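Local structure of soluble secreted antigen MPT53 (Mycobacterium tuberculosis, 1LU4) at residues P101-D109 / E126-L134. The protein probably acts as a secreted thiol-disulfide oxidoreductase that introduces disulfide bonds into reduced, unfolded secreted proteins. Sequence-based numbering, arbitrary orientation.
Sequences PAFVFYRAD and ELSGRVAAL
Strand 102-106, whose Phe105 faces the helix, and helix 126-133 run roughly parallel, with axes 8.9 Å apart at closest approach and 31° between their directions. This is the C-terminal helix of the thioredoxin fold, packed on one face of the central sheet. The strand lies between strands 27-32 and 112-115. It follows the cis-proline Pro101, which touches Cys39 of the CxxC motif.

Phe105 and Leu134 are the two main apolar contributors. CB of Arg130 sits over one face of the Phe105 ring, 4.0 Å from the centroid and 18° off the ring normal, a CH-pi contact. The CD of Arg130 lies by ring atoms CE2 and CZ. Val131 CG2 comes to the ring edge. Leu127 CD1 meets the same edge, in the ring plane, 3.8 Å from Phe105 CE1. This methyl also lies 3.7 Å from Phe103 CE2, bridging the two rings. Leu127 reaches there because its CG is anti to the backbone N (chi1 179°).

The arginine head turns back along its own helix. Arg130 NE donates to Glu126 OE2 at 2.8 Å, and NH2 binds the same oxygen from above the carboxylate plane. OE2 itself lies in the guanidinium plane, at its edge. This side-on salt bridge probably steadies the aliphatic chain against Phe105.

At the far end, the Arg107 chain bends at chi3 and brings NH1 to 2.8 Å from Ala133 O. A water accepts from Ala108 N at 2.9 Å; its link to Leu134 O is doubtful, because that terminal carbonyl is distorted. Leu134 CD2 packs against Phe105 CB and lies 3.6 Å from the backbone O of Tyr106.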
ATOM      1  N   PRO A 101       7.889  -2.580   5.805  1.00 16.69           N
ATOM      2  CA  PRO A 101       6.822  -1.859   5.100  1.00 15.49           C
ATOM      3  C   PRO A 101       7.320  -0.517   4.571  1.00 18.04           C
ATOM      4  O   PRO A 101       8.234   0.129   5.074  1.00 26.33           O
ATOM      5  CB  PRO A 101       5.820  -1.624   6.232  1.00 17.65           C
ATOM      6  CG  PRO A 101       6.577  -1.638   7.536  1.00 23.15           C
ATOM      7  CD  PRO A 101       7.842  -2.403   7.291  1.00 23.03           C
ATOM      8  N   ALA A 102       6.655  -0.061   3.497  1.00 14.03           N
ATOM      9  CA  ALA A 102       6.975   1.258   2.949  1.00 13.52           C
ATOM     10  C   ALA A 102       5.669   1.899   2.523  1.00 10.19           C
ATOM     11  O   ALA A 102       4.779   1.219   2.056  1.00  9.17           O
ATOM     12  CB  ALA A 102       7.903   1.205   1.751  1.00 19.24           C
ATOM     13  N   PHE A 103       5.579   3.215   2.685  1.00 10.81           N
ATOM     14  CA  PHE A 103       4.444   4.015   2.267  1.00  9.48           C
ATOM     15  C   PHE A 103       4.855   5.045   1.222  1.00  9.85           C
ATOM     16  O   PHE A 103       5.913   5.662   1.391  1.00 11.16           O
ATOM     17  CB  PHE A 103       3.869   4.781   3.442  1.00 10.28           C
ATOM     18  CG  PHE A 103       3.261   3.989   4.567  1.00 12.10           C
ATOM     19  CD1 PHE A 103       4.105   3.458   5.557  1.00 17.11           C
ATOM     20  CD2 PHE A 103       1.907   3.819   4.634  1.00 12.82           C
ATOM     21  CE1 PHE A 103       3.543   2.771   6.609  1.00 20.14           C
ATOM     22  CE2 PHE A 103       1.334   3.121   5.697  1.00 15.23           C
ATOM     23  CZ  PHE A 103       2.175   2.621   6.653  1.00 17.88           C
ATOM     24  N   VAL A 104       3.982   5.257   0.252  1.00  9.38           N
ATOM     25  CA  VAL A 104       4.059   6.414  -0.622  1.00 10.45           C
ATOM     26  C   VAL A 104       2.753   7.152  -0.480  1.00  9.30           C
ATOM     27  O   VAL A 104       1.704   6.627  -0.787  1.00 10.10           O
ATOM     28  CB  VAL A 104       4.359   6.053  -2.074  1.00 11.26           C
ATOM     29  CG1 VAL A 104       4.510   7.306  -2.908  1.00 14.23           C
ATOM     30  CG2 VAL A 104       5.630   5.154  -2.249  1.00 13.30           C
ATOM     31  N   PHE A 105       2.852   8.434  -0.065  1.00 10.18           N
ATOM     32  CA  PHE A 105       1.695   9.286   0.175  1.00 10.74           C
ATOM     33  C   PHE A 105       1.569  10.253  -0.989  1.00 10.41           C
ATOM     34  O   PHE A 105       2.429  11.167  -1.114  1.00 12.45           O
ATOM     35  CB  PHE A 105       1.907  10.030   1.491  1.00 11.31           C
ATOM     36  CG  PHE A 105       1.856   9.148   2.708  1.00 11.08           C
ATOM     37  CD1 PHE A 105       0.657   8.746   3.256  1.00 11.86           C
ATOM     38  CD2 PHE A 105       3.062   8.705   3.269  1.00 11.36           C
ATOM     39  CE1 PHE A 105       0.615   7.923   4.338  1.00 12.46           C
ATOM     40  CE2 PHE A 105       3.042   7.874   4.381  1.00 12.83           C
ATOM     41  CZ  PHE A 105       1.815   7.491   4.901  1.00 12.53           C
ATOM     42  N   TYR A 106       0.574  10.094  -1.847  1.00 11.14           N
ATOM     43  CA  TYR A 106       0.394  10.941  -3.029  1.00 11.30           C
ATOM     44  C   TYR A 106      -0.709  11.963  -2.823  1.00 11.12           C
ATOM     45  O   TYR A 106      -1.814  11.664  -2.388  1.00 10.48           O
ATOM     46  CB  TYR A 106      -0.100  10.100  -4.161  1.00 11.67           C
ATOM     47  CG  TYR A 106       0.953   9.352  -4.980  1.00 13.14           C
ATOM     48  CD1 TYR A 106       1.737  10.055  -5.865  1.00 15.87           C
ATOM     49  CD2 TYR A 106       1.136   8.010  -4.833  1.00 15.52           C
ATOM     50  CE1 TYR A 106       2.681   9.405  -6.604  1.00 19.03           C
ATOM     51  CE2 TYR A 106       2.091   7.332  -5.607  1.00 16.64           C
ATOM     52  CZ  TYR A 106       2.858   8.044  -6.478  1.00 19.31           C
ATOM     53  OH  TYR A 106       3.802   7.379  -7.233  1.00 26.37           O
ATOM     54  N   ARG A 107      -0.355  13.200  -3.158  1.00 12.71           N
ATOM     55  CA  ARG A 107      -1.345  14.238  -3.343  1.00 14.45           C
ATOM     56  C   ARG A 107      -1.943  14.127  -4.748  1.00 14.13           C
ATOM     57  O   ARG A 107      -1.359  13.520  -5.645  1.00 16.20           O
ATOM     58  CB  ARG A 107      -0.738  15.640  -3.189  1.00 15.48           C
ATOM     59  CG  ARG A 107      -0.232  15.874  -1.750  1.00 20.96           C
ATOM     60  CD  ARG A 107       0.235  17.340  -1.694  1.00 26.89           C
ATOM     61  NE  ARG A 107      -0.866  18.281  -1.825  1.00 32.24           N
ATOM     62  CZ  ARG A 107      -1.567  18.749  -0.794  1.00 32.52           C
ATOM     63  NH1 ARG A 107      -1.264  18.347   0.441  1.00 44.51           N
ATOM     64  NH2 ARG A 107      -2.548  19.604  -1.021  1.00 54.92           N
ATOM     65  N   ALA A 108      -3.126  14.762  -4.936  1.00 16.11           N
ATOM     66  CA  ALA A 108      -3.779  14.755  -6.246  1.00 16.60           C
ATOM     67  C   ALA A 108      -2.911  15.405  -7.306  1.00 20.76           C
ATOM     68  O   ALA A 108      -3.009  15.068  -8.474  1.00 25.32           O
ATOM     69  CB  ALA A 108      -5.129  15.499  -6.135  1.00 17.63           C
ATOM     70  N   ASP A 109      -2.019  16.322  -6.898  1.00 23.19           N
ATOM     71  CA  ASP A 109      -1.164  16.981  -7.901  1.00 27.64           C
ATOM     72  C   ASP A 109       0.042  16.151  -8.317  1.00 27.56           C
ATOM     73  O   ASP A 109       0.819  16.615  -9.130  1.00 34.20           O
ATOM     74  CB  ASP A 109      -0.692  18.323  -7.372  1.00 32.49           C
ATOM     75  CG  ASP A 109       0.307  18.222  -6.241  1.00 30.11           C
ATOM     76  OD1 ASP A 109       0.726  17.154  -5.806  1.00 25.45           O
ATOM     77  OD2 ASP A 109       0.712  19.322  -5.799  1.00 39.22           O
ATOM     78  N   GLU A 126       0.205   8.659  13.653  1.00 15.42           N
ATOM     79  CA  GLU A 126       1.051   9.253  12.626  1.00 15.08           C
ATOM     80  C   GLU A 126       0.455   9.073  11.227  1.00 13.34           C
ATOM     81  O   GLU A 126       0.434   9.967  10.414  1.00 15.61           O
ATOM     82  CB  GLU A 126       2.477   8.703  12.655  1.00 16.19           C
ATOM     83  CG  GLU A 126       3.347   9.267  11.538  1.00 16.75           C
ATOM     84  CD  GLU A 126       4.800   8.788  11.587  1.00 20.12           C
ATOM     85  OE1 GLU A 126       5.339   8.487  12.673  1.00 21.56           O
ATOM     86  OE2 GLU A 126       5.376   8.692  10.475  1.00 19.31           O
ATOM     87  N   LEU A 127      -0.029   7.850  10.947  1.00 12.72           N
ATOM     88  CA  LEU A 127      -0.635   7.557   9.644  1.00 12.46           C
ATOM     89  C   LEU A 127      -1.854   8.430   9.370  1.00 11.80           C
ATOM     90  O   LEU A 127      -1.970   8.974   8.262  1.00 12.72           O
ATOM     91  CB  LEU A 127      -1.013   6.067   9.613  1.00 11.62           C
ATOM     92  CG  LEU A 127      -1.695   5.609   8.312  1.00 10.42           C
ATOM     93  CD1 LEU A 127      -0.828   5.828   7.099  1.00 11.61           C
ATOM     94  CD2 LEU A 127      -2.103   4.138   8.433  1.00 13.25           C
ATOM     95  N   SER A 128      -2.711   8.584  10.357  1.00 13.18           N
ATOM     96  CA  SER A 128      -3.891   9.431  10.193  1.00 14.25           C
ATOM     97  C   SER A 128      -3.488  10.851   9.820  1.00 16.60           C
ATOM     98  O   SER A 128      -4.087  11.478   8.935  1.00 17.02           O
ATOM     99  CB  SER A 128      -4.696   9.340  11.508  1.00 18.36           C
ATOM    100  OG  SER A 128      -5.782  10.195  11.417  1.00 25.48           O
ATOM    101  N   GLY A 129      -2.447  11.402  10.495  1.00 16.61           N
ATOM    102  CA  GLY A 129      -2.033  12.759  10.174  1.00 18.26           C
ATOM    103  C   GLY A 129      -1.418  12.837   8.769  1.00 18.40           C
ATOM    104  O   GLY A 129      -1.708  13.818   8.076  1.00 18.27           O
ATOM    105  N   ARG A 130      -0.631  11.847   8.373  1.00 15.36           N
ATOM    106  CA  ARG A 130      -0.069  11.933   6.995  1.00 15.31           C
ATOM    107  C   ARG A 130      -1.183  11.873   5.952  1.00 14.64           C
ATOM    108  O   ARG A 130      -1.161  12.554   4.916  1.00 18.09           O
ATOM    109  CB  ARG A 130       0.972  10.834   6.776  1.00 15.24           C
ATOM    110  CG  ARG A 130       2.213  11.016   7.692  1.00 16.56           C
ATOM    111  CD  ARG A 130       3.143   9.834   7.471  1.00 16.24           C
ATOM    112  NE  ARG A 130       4.400   9.933   8.166  1.00 17.07           N
ATOM    113  CZ  ARG A 130       5.457  10.665   7.800  1.00 19.18           C
ATOM    114  NH1 ARG A 130       5.501  11.411   6.717  1.00 23.65           N
ATOM    115  NH2 ARG A 130       6.534  10.603   8.596  1.00 25.71           N
ATOM    116  N   VAL A 131      -2.191  11.038   6.237  1.00 14.01           N
ATOM    117  CA  VAL A 131      -3.306  10.924   5.260  1.00 13.94           C
ATOM    118  C   VAL A 131      -4.141  12.206   5.229  1.00 15.35           C
ATOM    119  O   VAL A 131      -4.490  12.679   4.125  1.00 16.84           O
ATOM    120  CB  VAL A 131      -4.126   9.679   5.629  1.00 14.38           C
ATOM    121  CG1 VAL A 131      -5.446   9.660   4.869  1.00 14.40           C
ATOM    122  CG2 VAL A 131      -3.296   8.429   5.327  1.00 12.59           C
ATOM    123  N   ALA A 132      -4.418  12.795   6.402  1.00 17.73           N
ATOM    124  CA  ALA A 132      -5.135  14.075   6.409  1.00 19.73           C
ATOM    125  C   ALA A 132      -4.381  15.122   5.620  1.00 18.66           C
ATOM    126  O   ALA A 132      -5.006  16.023   5.009  1.00 22.16           O
ATOM    127  CB  ALA A 132      -5.287  14.508   7.858  1.00 24.79           C
ATOM    128  N   ALA A 133      -3.045  15.109   5.646  1.00 20.38           N
ATOM    129  CA  ALA A 133      -2.279  16.178   4.991  1.00 22.45           C
ATOM    130  C   ALA A 133      -2.458  16.128   3.481  1.00 21.36           C
ATOM    131  O   ALA A 133      -2.242  17.122   2.816  1.00 28.55           O
ATOM    132  CB  ALA A 133      -0.756  16.116   5.280  1.00 23.76           C
ATOM    133  N   LEU A 134      -2.840  14.981   2.939  1.00 18.53           N
ATOM    134  CA  LEU A 134      -3.081  14.925   1.476  1.00 20.43           C
ATOM    135  C   LEU A 134      -4.289  15.878   1.210  1.00 23.72           C
ATOM    136  O   LEU A 134      -3.826  15.983  -0.208  1.00 22.37           O
ATOM    137  CB  LEU A 134      -3.205  13.483   1.067  1.00 16.81           C
ATOM    138  CG  LEU A 134      -2.150  12.468   1.495  1.00 15.86           C
ATOM    139  CD1 LEU A 134      -2.517  11.038   1.103  1.00 17.16           C
ATOM    140  CD2 LEU A 134      -0.804  12.843   0.866  1.00 17.48           C
TER
HETATM  141  O   HOH W   1      -4.516  16.209  -2.865  1.00 21.57           O